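Glycosylation Associate Protein 1 (Streptococcus agalactiae serotype V, PDB 6OYC) probably acts in the accessory Sec system as a sugar-binding partner, in complex with Gap2 and Gap3, in the glycosylation and secretion of a glycoprotein. Local coordinates at residues Glu214-Tyr219 against Ala240-Asn245. Residues are numbered along the deposited sequence; the frame is centred on the assembly and turned at random.
Sequences EKYLTY and AFIVGN
Tyr216, reaching out from helix 208-223, lays one face of its ring against Ile242 of the short helix 239-242, a compact example of how an aromatic side chain can bridge two neighbouring helices, here with Phe241 and Leu217 contributing. The methylene CG1 of Ile242 sits 4.2 Å from the centroid of the Tyr216 ring, 22° off its normal and displaced toward the rim beside CE2, which makes a CH-pi contact. The methyl CG2 of the same isoleucine meets Tyr216 OH at 3.7 Å, and the two side chains cross at about a right angle. Farther back on the ring, Tyr216 CD2 comes to the edge of the Phe241 ring, 4.1 Å from CD1, while the carbonyl Phe241 O approaches Tyr216 CE2 obliquely at 3.9 Å. Leu217 adds to the contact beside them: its CD2 lies 4.0 Å from Phe241 O, and it crosses the poorly ordered Asn245 side chain.

Tyr216 leaves its helix toward the other segment, and its CG stands anti to the backbone N (chi1 174°), whereas Phe241 CG is wedged between its own N and carbonyl carbon (chi1 62°). Outward from there, Phe241 also touches Glu209 and Arg213 of helix 208-223, Leu53 packs on both Phe241 and Ile242, and in strand 229-233 of the parallel sheet Ile230 touches Tyr216 and Val232 touches Ile242.

The contact thus joins two helices that both pack on strand 229-233 in a GT-B-clan protein. Without a hydrogen bond modelled between the segments and with Tyr216 OH buried lacking any modelled partner, cohesion here rests chiefly on apolar and CH-pi contacts.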
loop_
_atom_site.group_PDB
_atom_site.type_symbol
_atom_site.label_atom_id
_atom_site.label_comp_id
_atom_site.label_asym_id
_atom_site.label_seq_id
_atom_site.Cartn_x
_atom_site.Cartn_y
_atom_site.Cartn_z
ATOM N N GLU A 214 -6.276 -25.737 -3.031
ATOM C CA GLU A 214 -5.572 -27.011 -2.857
ATOM C C GLU A 214 -4.198 -26.786 -2.244
ATOM O O GLU A 214 -3.821 -27.448 -1.268
ATOM C CB GLU A 214 -5.452 -27.739 -4.202
ATOM C CG GLU A 214 -4.534 -28.948 -4.142
ATOM C CD GLU A 214 -4.386 -29.667 -5.472
ATOM O OE1 GLU A 214 -5.353 -29.725 -6.268
ATOM O OE2 GLU A 214 -3.277 -30.177 -5.724
ATOM N N LYS A 215 -3.442 -25.825 -2.786
ATOM C CA LYS A 215 -2.141 -25.509 -2.206
ATOM C C LYS A 215 -2.278 -25.024 -0.766
ATOM O O LYS A 215 -1.494 -25.421 0.101
ATOM C CB LYS A 215 -1.415 -24.474 -3.065
ATOM C CG LYS A 215 -1.091 -24.965 -4.456
ATOM C CD LYS A 215 -0.312 -26.276 -4.398
ATOM C CE LYS A 215 1.096 -26.074 -3.870
ATOM N NZ LYS A 215 1.758 -27.370 -3.486
ATOM N N TYR A 216 -3.284 -24.192 -0.473
ATOM C CA TYR A 216 -3.427 -23.713 0.903
ATOM C C TYR A 216 -3.736 -24.859 1.865
ATOM O O TYR A 216 -3.153 -24.951 2.956
ATOM C CB TYR A 216 -4.509 -22.645 1.022
ATOM C CG TYR A 216 -4.719 -22.298 2.473
ATOM C CD1 TYR A 216 -3.731 -21.632 3.187
ATOM C CD2 TYR A 216 -5.871 -22.681 3.150
ATOM C CE1 TYR A 216 -3.889 -21.319 4.523
ATOM C CE2 TYR A 216 -6.046 -22.372 4.494
ATOM C CZ TYR A 216 -5.044 -21.694 5.179
ATOM O OH TYR A 216 -5.180 -21.376 6.518
ATOM N N LEU A 217 -4.677 -25.733 1.498
ATOM C CA LEU A 217 -5.016 -26.802 2.426
ATOM C C LEU A 217 -3.821 -27.719 2.662
ATOM O O LEU A 217 -3.610 -28.184 3.786
ATOM C CB LEU A 217 -6.238 -27.569 1.925
ATOM C CG LEU A 217 -7.457 -26.645 1.815
ATOM C CD1 LEU A 217 -8.670 -27.388 1.280
ATOM C CD2 LEU A 217 -7.785 -25.937 3.133
ATOM N N THR A 218 -2.985 -27.927 1.644
ATOM C CA THR A 218 -1.742 -28.649 1.877
ATOM C C THR A 218 -0.848 -27.911 2.869
ATOM O O THR A 218 -0.274 -28.537 3.772
ATOM C CB THR A 218 -0.998 -28.871 0.562
ATOM O OG1 THR A 218 -1.770 -29.726 -0.292
ATOM C CG2 THR A 218 0.358 -29.501 0.829
ATOM N N TYR A 219 -0.715 -26.584 2.724
ATOM C CA TYR A 219 0.094 -25.823 3.676
ATOM C C TYR A 219 -0.460 -25.990 5.083
ATOM O O TYR A 219 0.288 -26.189 6.047
ATOM C CB TYR A 219 0.131 -24.332 3.298
ATOM C CG TYR A 219 0.909 -23.482 4.306
ATOM C CD1 TYR A 219 2.281 -23.280 4.162
ATOM C CD2 TYR A 219 0.280 -22.903 5.409
ATOM C CE1 TYR A 219 3.005 -22.521 5.087
ATOM C CE2 TYR A 219 1.003 -22.145 6.349
ATOM C CZ TYR A 219 2.360 -21.960 6.174
ATOM O OH TYR A 219 3.087 -21.213 7.078
ATOM N N ALA A 240 -13.763 -18.176 3.063
ATOM C CA ALA A 240 -14.519 -19.421 3.072
ATOM C C ALA A 240 -13.598 -20.634 3.135
ATOM O O ALA A 240 -13.867 -21.582 3.885
ATOM C CB ALA A 240 -15.446 -19.503 1.857
ATOM N N PHE A 241 -12.496 -20.629 2.390
ATOM C CA PHE A 241 -11.618 -21.790 2.481
ATOM C C PHE A 241 -10.507 -21.638 3.514
ATOM O O PHE A 241 -9.829 -22.622 3.809
ATOM C CB PHE A 241 -11.025 -22.161 1.104
ATOM C CG PHE A 241 -10.163 -21.091 0.477
ATOM C CD1 PHE A 241 -8.809 -21.007 0.766
ATOM C CD2 PHE A 241 -10.698 -20.212 -0.438
ATOM C CE1 PHE A 241 -8.007 -20.055 0.166
ATOM C CE2 PHE A 241 -9.905 -19.247 -1.042
ATOM C CZ PHE A 241 -8.552 -19.170 -0.737
ATOM N N ILE A 242 -10.309 -20.465 4.098
ATOM C CA ILE A 242 -9.339 -20.312 5.181
ATOM C C ILE A 242 -10.004 -20.457 6.539
ATOM O O ILE A 242 -9.514 -21.178 7.406
ATOM C CB ILE A 242 -8.599 -18.960 5.076
ATOM C CG1 ILE A 242 -7.707 -18.909 3.840
ATOM C CG2 ILE A 242 -7.738 -18.730 6.313
ATOM C CD1 ILE A 242 -7.073 -17.542 3.684
ATOM N N VAL A 243 -11.117 -19.761 6.743
ATOM C CA VAL A 243 -11.789 -19.765 8.035
ATOM C C VAL A 243 -12.750 -20.943 8.146
ATOM O O VAL A 243 -12.864 -21.559 9.205
ATOM C CB VAL A 243 -12.501 -18.415 8.260
ATOM C CG1 VAL A 243 -13.172 -18.379 9.611
ATOM C CG2 VAL A 243 -11.509 -17.272 8.151
ATOM N N GLY A 244 -13.441 -21.295 7.058
ATOM C CA GLY A 244 -14.335 -22.442 7.111
ATOM C C GLY A 244 -13.612 -23.732 7.457
ATOM O O GLY A 244 -14.166 -24.608 8.125
ATOM N N ASN A 245 -12.358 -23.857 7.034
ATOM C CA ASN A 245 -11.582 -25.081 7.211
ATOM C C ASN A 245 -10.625 -24.993 8.396
ATOM O O ASN A 245 -9.526 -25.552 8.329
ATOM C CB ASN A 245 -10.795 -25.390 5.935
ATOM C CG ASN A 245 -11.662 -25.429 4.681
ATOM O OD1 ASN A 245 -11.182 -25.165 3.580
ATOM N ND2 ASN A 245 -12.939 -25.776 4.846
#